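Local coordinates for protein probable ferredoxin-dependent nitrite reductase NirA (Mycobacterium tuberculosis, PDB 1ZJ8) that catalyses the six-electron reduction of sulfite to sulfide at the expense of reduced ferredoxin, using siroheme and a [4Fe-4S] cluster, at residues I239-P244 with I328-P333; N261-A265 with D515-G519; G225-V229 with P339-V343. Numbering follows the deposited sequence.

Three contacts in one sulfite reductase illustrate how chemistry follows place in a fold. Contacts 1 and 3 adjoin at one mixed sheet, on strand 236-243 and in the loop before it, where I239 packs on V229 and Q227, both using the chain that runs from the sheet's edge to the next ferredoxin-like half domain. Contact 2 stands apart, its nearest atoms about 9 Å from either, and brings together loops of the two homologous halves nearer the siroheme. Contacts 1 and 3 are partly buried, whereas contact 2 is a surface contact. Prolines dominate contact 1, an aromatic ring contact 2, while contact 3 alone has a hydrogen bond between its segments, from histidine to a buried carboxylate.

Contact 1: I239-P244 with I328-P333; sequences IGVNHP and IDGPAP
A chain leaving the edge of a sheet can fold back over it on prolines, and I328-P333 does so against I239-P244. I239-H243 and I328-P333 are extended, P244 turns out of the strand, the end-to-end directions are 106° apart, and the nearest CA pairs are V241 with P333 at 5.7 Å and H243 with G330 at 6.3 Å. About 315 Å² is buried without any hydrogen bond between the segments. I328, in a weakly bonded edge strand, brings CG2 to 4.5 Å from H243 CE1. D329 turns its carboxylate to R315 and offers its backbone: its O lies 2.9 Å from H243 CE1, and the 3.4 Å to H243 ND1 has too poor an angle for a hydrogen bond. G330, extended at phi/psi -152/161, sets its CA at the imidazole edge, 3.8 Å from H243 ND1; H243, with chi1 t and chi2 near 90°, also stacks on H246. P331 closes on the same nitrogen, CD to H243 ND1 3.7 Å, while its CG reaches P244 CD at 4.4 Å and its O lies 3.9 Å from V241 CG1. P333 points its ring at the strand, with CB 4.0 Å from V241 CG2 and 3.9 Å from G240 O, and CG 4.2 Å from I239 CG2. V241 takes chi1 p and, like P333, rests on D251 of the next strand. The whole is a proline-rich linker crossing the mixed sheet of the first nitrite/sulfite reductase domain repeat, from its outermost strand 328-329 to its third, 236-243, toward the next ferredoxin-like half domain.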
loop_
_atom_site.group_PDB
_atom_site.type_symbol
_atom_site.label_atom_id
_atom_site.label_comp_id
_atom_site.label_asym_id
_atom_site.label_seq_id
_atom_site.Cartn_x
_atom_site.Cartn_y
_atom_site.Cartn_z
ATOM N N ILE A 239 -14.814 8.494 0.673
ATOM C CA ILE A 239 -14.275 9.207 1.827
ATOM C C ILE A 239 -15.388 10.018 2.482
ATOM O O ILE A 239 -16.097 10.739 1.806
ATOM C CB ILE A 239 -13.078 10.113 1.417
ATOM C CG1 ILE A 239 -11.710 9.390 1.425
ATOM C CG2 ILE A 239 -12.934 11.259 2.401
ATOM C CD1 ILE A 239 -11.686 7.899 1.266
ATOM N N GLY A 240 -15.527 9.880 3.799
ATOM C CA GLY A 240 -16.612 10.504 4.575
ATOM C C GLY A 240 -16.830 11.998 4.382
ATOM O O GLY A 240 -15.870 12.749 4.217
ATOM N N VAL A 241 -18.102 12.412 4.387
ATOM C CA VAL A 241 -18.486 13.835 4.452
ATOM C C VAL A 241 -19.947 14.041 4.839
ATOM O O VAL A 241 -20.819 13.237 4.489
ATOM C CB VAL A 241 -18.250 14.604 3.128
ATOM C CG1 VAL A 241 -19.275 14.201 2.049
ATOM C CG2 VAL A 241 -18.270 16.126 3.390
ATOM N N ASN A 242 -20.204 15.148 5.527
ATOM C CA ASN A 242 -21.563 15.547 5.876
ATOM C C ASN A 242 -22.241 16.295 4.747
ATOM O O ASN A 242 -21.868 17.434 4.454
ATOM C CB ASN A 242 -21.522 16.449 7.102
ATOM C CG ASN A 242 -20.661 15.878 8.184
ATOM O OD1 ASN A 242 -20.989 14.831 8.749
ATOM N ND2 ASN A 242 -19.520 16.529 8.455
ATOM N N HIS A 243 -23.214 15.660 4.093
ATOM C CA HIS A 243 -24.020 16.376 3.110
ATOM C C HIS A 243 -24.916 17.288 3.953
ATOM O O HIS A 243 -25.494 16.819 4.938
ATOM C CB HIS A 243 -24.852 15.445 2.210
ATOM C CG HIS A 243 -25.486 16.155 1.051
ATOM N ND1 HIS A 243 -24.861 16.290 -0.170
ATOM C CD2 HIS A 243 -26.660 16.817 0.942
ATOM C CE1 HIS A 243 -25.632 16.984 -0.986
ATOM N NE2 HIS A 243 -26.725 17.320 -0.332
ATOM N N PRO A 244 -25.001 18.596 3.596
ATOM C CA PRO A 244 -25.780 19.523 4.420
ATOM C C PRO A 244 -27.237 19.137 4.519
ATOM O O PRO A 244 -27.854 19.371 5.554
ATOM C CB PRO A 244 -25.618 20.873 3.713
ATOM C CG PRO A 244 -25.207 20.546 2.341
ATOM C CD PRO A 244 -24.402 19.282 2.435
ATOM N N ILE A 328 -26.551 11.344 -6.284
ATOM C CA ILE A 328 -26.821 12.618 -5.635
ATOM C C ILE A 328 -25.538 13.462 -5.672
ATOM O O ILE A 328 -24.452 12.933 -5.456
ATOM C CB ILE A 328 -27.281 12.416 -4.175
ATOM C CG1 ILE A 328 -28.557 11.560 -4.120
ATOM C CG2 ILE A 328 -27.475 13.759 -3.446
ATOM C CD1 ILE A 328 -28.310 10.141 -3.543
ATOM N N ASP A 329 -25.666 14.755 -5.982
ATOM C CA ASP A 329 -24.540 15.687 -5.960
ATOM C C ASP A 329 -24.090 15.880 -4.512
ATOM O O ASP A 329 -24.912 15.858 -3.588
ATOM C CB ASP A 329 -24.934 17.061 -6.536
ATOM C CG ASP A 329 -25.059 17.080 -8.066
ATOM O OD1 ASP A 329 -24.663 16.117 -8.776
ATOM O OD2 ASP A 329 -25.557 18.106 -8.564
ATOM N N GLY A 330 -22.788 16.078 -4.312
ATOM C CA GLY A 330 -22.266 16.316 -2.971
ATOM C C GLY A 330 -21.005 17.143 -2.988
ATOM O O GLY A 330 -20.354 17.254 -4.001
ATOM N N PRO A 331 -20.671 17.741 -1.846
ATOM C CA PRO A 331 -19.410 18.458 -1.690
ATOM C C PRO A 331 -18.199 17.580 -1.388
ATOM O O PRO A 331 -18.322 16.387 -1.058
ATOM C CB PRO A 331 -19.676 19.362 -0.474
ATOM C CG PRO A 331 -20.631 18.597 0.362
ATOM C CD PRO A 331 -21.493 17.801 -0.616
ATOM N N ALA A 332 -17.040 18.212 -1.500
ATOM C CA ALA A 332 -15.781 17.663 -1.055
ATOM C C ALA A 332 -15.610 18.025 0.408
ATOM O O ALA A 332 -16.104 19.046 0.855
ATOM C CB ALA A 332 -14.648 18.246 -1.871
ATOM N N PRO A 333 -14.908 17.181 1.166
ATOM C CA PRO A 333 -14.575 17.552 2.542
ATOM C C PRO A 333 -13.323 18.395 2.543
ATOM O O PRO A 333 -12.537 18.296 1.604
ATOM C CB PRO A 333 -14.305 16.205 3.196
ATOM C CG PRO A 333 -13.738 15.374 2.083
ATOM C CD PRO A 333 -14.365 15.862 0.796
#

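Contact 2: N261-A265 with D515-G519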
loop_
_atom_site.group_PDB
_atom_site.type_symbol
_atom_site.label_atom_id
_atom_site.label_comp_id
_atom_site.label_asym_id
_atom_site.label_seq_id
_atom_site.Cartn_x
_atom_site.Cartn_y
_atom_site.Cartn_z
ATOM N N ASN A 261 3.824 6.774 -14.423
ATOM C CA ASN A 261 2.962 7.890 -14.852
ATOM C C ASN A 261 1.895 8.280 -13.813
ATOM O O ASN A 261 0.757 7.826 -13.893
ATOM C CB ASN A 261 2.319 7.563 -16.204
ATOM C CG ASN A 261 2.143 8.793 -17.067
ATOM O OD1 ASN A 261 1.635 9.818 -16.606
ATOM N ND2 ASN A 261 2.579 8.709 -18.319
ATOM N N PRO A 262 2.254 9.153 -12.851
ATOM C CA PRO A 262 1.391 9.421 -11.702
ATOM C C PRO A 262 0.199 10.295 -12.038
ATOM O O PRO A 262 0.311 11.167 -12.883
ATOM C CB PRO A 262 2.323 10.177 -10.744
ATOM C CG PRO A 262 3.246 10.905 -11.635
ATOM C CD PRO A 262 3.482 9.971 -12.806
ATOM N N MET A 263 -0.917 10.072 -11.350
ATOM C CA MET A 263 -2.146 10.842 -11.563
ATOM C C MET A 263 -3.037 10.824 -10.309
ATOM O O MET A 263 -3.350 9.749 -9.769
ATOM C CB MET A 263 -2.954 10.259 -12.721
ATOM C CG MET A 263 -2.329 10.371 -14.098
ATOM S SD MET A 263 -3.405 9.688 -15.402
ATOM C CE MET A 263 -4.938 10.630 -15.079
ATOM N N LEU A 264 -3.459 12.010 -9.872
ATOM C CA LEU A 264 -4.390 12.133 -8.748
ATOM C C LEU A 264 -5.818 11.716 -9.129
ATOM O O LEU A 264 -6.380 12.187 -10.121
ATOM C CB LEU A 264 -4.419 13.577 -8.222
ATOM C CG LEU A 264 -3.143 14.134 -7.606
ATOM C CD1 LEU A 264 -3.321 15.607 -7.293
ATOM C CD2 LEU A 264 -2.754 13.344 -6.368
ATOM N N ALA A 265 -6.413 10.851 -8.322
ATOM C CA ALA A 265 -7.832 10.552 -8.453
ATOM C C ALA A 265 -8.644 11.822 -8.205
ATOM O O ALA A 265 -8.231 12.704 -7.454
ATOM C CB ALA A 265 -8.255 9.419 -7.494
ATOM N N ASP A 515 -3.972 20.869 -1.582
ATOM C CA ASP A 515 -3.217 21.108 -2.824
ATOM C C ASP A 515 -2.251 19.966 -3.116
ATOM O O ASP A 515 -1.049 20.178 -3.345
ATOM C CB ASP A 515 -2.460 22.431 -2.760
ATOM C CG ASP A 515 -3.362 23.600 -2.428
ATOM O OD1 ASP A 515 -4.555 23.581 -2.819
ATOM O OD2 ASP A 515 -2.870 24.543 -1.766
ATOM N N ALA A 516 -2.797 18.749 -3.095
ATOM C CA ALA A 516 -2.027 17.549 -3.387
ATOM C C ALA A 516 -1.327 17.731 -4.725
ATOM O O ALA A 516 -1.942 18.135 -5.712
ATOM C CB ALA A 516 -2.931 16.332 -3.436
ATOM N N GLY A 517 -0.031 17.461 -4.738
ATOM C CA GLY A 517 0.757 17.544 -5.951
ATOM C C GLY A 517 1.964 16.659 -5.798
ATOM O O GLY A 517 2.350 16.298 -4.681
ATOM N N PHE A 518 2.571 16.309 -6.921
ATOM C CA PHE A 518 3.736 15.433 -6.898
ATOM C C PHE A 518 5.011 16.228 -6.664
ATOM O O PHE A 518 5.012 17.463 -6.721
ATOM C CB PHE A 518 3.793 14.608 -8.171
ATOM C CG PHE A 518 2.526 13.866 -8.427
ATOM C CD1 PHE A 518 2.130 12.847 -7.566
ATOM C CD2 PHE A 518 1.697 14.219 -9.491
ATOM C CE1 PHE A 518 0.947 12.165 -7.775
ATOM C CE2 PHE A 518 0.509 13.553 -9.713
ATOM C CZ PHE A 518 0.125 12.517 -8.855
ATOM N N GLY A 519 6.085 15.510 -6.350
ATOM C CA GLY A 519 7.373 16.131 -6.061
ATOM C C GLY A 519 8.089 16.468 -7.350
ATOM O O GLY A 519 7.803 15.865 -8.387
#
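Where two homologous halves of a protein meet, equivalent loops may pack on one another, and N261-A265 with D515-G519 is a compact example. The segments run antiparallel, 173° apart, yet with nearest CA atoms 8.0 Å apart they are joined through side chains and not as paired strands. From N261, whose O accepts a hydrogen bond from K303, the chain passes to P262. This proline lays CB over one face of the F518 ring, 3.8 Å from the centroid and 14° off the ring normal, a well-formed CH-pi contact; the closest ring atom, F518 CZ, is 3.7 Å from P262 CB. The CA-to-CB bond of M263 points away, and its side chain touches K303 and K307 of helix 302-309; its backbone contributes here, with N 3.6 Å from F518 CZ. L264 turns back toward the other loop. Its N lies at the ring edge, 3.8 Å from F518 CZ, and its CG packs 3.9 Å from the same atom, while CD1 extends to A516, 3.9 Å from CB and 3.3 Å from O. F518, which also touches Q482 and I483, thus fits in the angle between P262 and L264. Each loop joins the fourth and fifth strands of its mixed sheet, 249-254 to 266-272 and 500-508 to 520-528, so this is loop-to-loop packing consistent with the pseudo-twofold, duplicated fold of the siroheme sulfite and nitrite reductases.

Contact 3: G225-V229 with P339-V343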
loop_
_atom_site.group_PDB
_atom_site.type_symbol
_atom_site.label_atom_id
_atom_site.label_comp_id
_atom_site.label_asym_id
_atom_site.label_seq_id
_atom_site.Cartn_x
_atom_site.Cartn_y
_atom_site.Cartn_z
ATOM N N GLY A 225 -14.160 7.113 6.932
ATOM C CA GLY A 225 -14.721 8.372 7.412
ATOM C C GLY A 225 -13.686 9.354 7.947
ATOM O O GLY A 225 -14.043 10.325 8.623
ATOM N N LEU A 226 -12.406 9.068 7.688
ATOM C CA LEU A 226 -11.286 10.031 7.819
ATOM C C LEU A 226 -10.476 10.000 6.525
ATOM O O LEU A 226 -10.555 9.043 5.773
ATOM C CB LEU A 226 -10.337 9.648 8.973
ATOM C CG LEU A 226 -10.783 9.817 10.420
ATOM C CD1 LEU A 226 -9.709 9.278 11.373
ATOM C CD2 LEU A 226 -11.088 11.273 10.712
ATOM N N GLN A 227 -9.677 11.024 6.270
ATOM C CA GLN A 227 -8.708 10.978 5.161
ATOM C C GLN A 227 -7.380 10.403 5.671
ATOM O O GLN A 227 -6.394 11.126 5.729
ATOM C CB GLN A 227 -8.464 12.384 4.577
ATOM C CG GLN A 227 -9.680 13.095 3.946
ATOM C CD GLN A 227 -9.447 14.618 3.836
ATOM O OE1 GLN A 227 -8.538 15.058 3.135
ATOM N NE2 GLN A 227 -10.252 15.408 4.540
ATOM N N ASP A 228 -7.380 9.121 6.063
ATOM C CA ASP A 228 -6.169 8.427 6.560
ATOM C C ASP A 228 -5.798 7.217 5.705
ATOM O O ASP A 228 -5.103 6.315 6.167
ATOM C CB ASP A 228 -6.344 8.004 8.023
ATOM C CG ASP A 228 -7.562 7.124 8.246
ATOM O OD1 ASP A 228 -8.122 6.594 7.262
ATOM O OD2 ASP A 228 -7.973 6.989 9.416
ATOM N N VAL A 229 -6.258 7.211 4.453
ATOM C CA VAL A 229 -6.116 6.062 3.548
ATOM C C VAL A 229 -5.602 6.448 2.143
ATOM O O VAL A 229 -5.888 5.781 1.148
ATOM C CB VAL A 229 -7.478 5.287 3.417
ATOM C CG1 VAL A 229 -7.906 4.688 4.753
ATOM C CG2 VAL A 229 -8.581 6.190 2.866
ATOM N N PRO A 339 -1.100 14.823 7.221
ATOM C CA PRO A 339 -1.686 13.495 7.139
ATOM C C PRO A 339 -2.014 12.891 8.512
ATOM O O PRO A 339 -1.492 13.341 9.524
ATOM C CB PRO A 339 -0.589 12.661 6.438
ATOM C CG PRO A 339 0.372 13.610 5.933
ATOM C CD PRO A 339 0.322 14.779 6.865
ATOM N N ILE A 340 -2.873 11.876 8.525
ATOM C CA ILE A 340 -3.202 11.148 9.738
ATOM C C ILE A 340 -2.591 9.744 9.703
ATOM O O ILE A 340 -3.084 8.848 9.000
ATOM C CB ILE A 340 -4.734 11.043 9.913
ATOM C CG1 ILE A 340 -5.384 12.437 9.839
ATOM C CG2 ILE A 340 -5.087 10.309 11.231
ATOM C CD1 ILE A 340 -5.931 12.789 8.486
ATOM N N ASP A 341 -1.525 9.536 10.469
ATOM C CA ASP A 341 -0.947 8.189 10.559
ATOM C C ASP A 341 -1.358 7.423 11.807
ATOM O O ASP A 341 -1.043 6.244 11.907
ATOM C CB ASP A 341 0.580 8.193 10.398
ATOM C CG ASP A 341 1.309 8.932 11.509
ATOM O OD1 ASP A 341 0.673 9.294 12.495
ATOM O OD2 ASP A 341 2.539 9.139 11.393
ATOM N N HIS A 342 -2.059 8.085 12.733
ATOM C CA HIS A 342 -2.514 7.479 13.985
ATOM C C HIS A 342 -1.420 6.960 14.891
ATOM O O HIS A 342 -1.672 6.131 15.724
ATOM C CB HIS A 342 -3.504 6.351 13.700
ATOM C CG HIS A 342 -4.715 6.804 12.960
ATOM N ND1 HIS A 342 -5.633 7.674 13.510
ATOM C CD2 HIS A 342 -5.155 6.522 11.715
ATOM C CE1 HIS A 342 -6.588 7.906 12.631
ATOM N NE2 HIS A 342 -6.314 7.229 11.529
ATOM N N VAL A 343 -0.216 7.467 14.769
ATOM C CA VAL A 343 0.851 7.068 15.671
ATOM C C VAL A 343 0.751 7.783 17.041
ATOM O O VAL A 343 0.459 8.974 17.105
ATOM C CB VAL A 343 2.221 7.279 14.989
ATOM C CG1 VAL A 343 3.332 7.475 16.002
ATOM C CG2 VAL A 343 2.528 6.088 14.061
#
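A histidine in the left-handed region of backbone space, H342 at phi/psi 61/23, delivers its ring to a buried aspartate. H342 NE2 donates to D228 OD2 over 2.7 Å with a nearly linear 169° angle, a His-carboxylate hydrogen bond that illustrates how a buried charge can be satisfied between two irregular loops. The same carboxylate has further partners: OD2 also bonds the hydroxyl of S182 and OD1 that of S224, while H342 ND1 is held by Q346. Both loops are shaped by local turns. Q227 is the centre of an inverse gamma turn, closed by a weak bond from D228 N to L226 O of 3.2 Å, and after this bend the CA-to-CB bond of D228 points toward the second loop. On the other side, D341 OD1 accepts V343 N at 3.0 Å in an Asx turn around H342. Van der Waals contacts surround the polar pair. L226 CD1 meets the imidazole edge, 3.6 Å from H342 CE1. I340 supplies the largest buried patch, with CD1 3.3 Å from Q227 O and CB 3.9 Å from D228 CB; its own O is 3.5 Å from D228 CB. The amide of Q227 turns elsewhere, to E334 O. Loop 225-229 follows strand 219-224 and leads toward its parallel neighbour 236-243, whereas 339-343 runs directly into strand 344-347, outermost in the following ferredoxin-like sheet. The His-Asp bond thus ties that sheet to the mixed sheet of the first nitrite/sulfite reductase domain repeat, and a salt bridge from D341 OD2 to R423 links the second loop to helix 420-424.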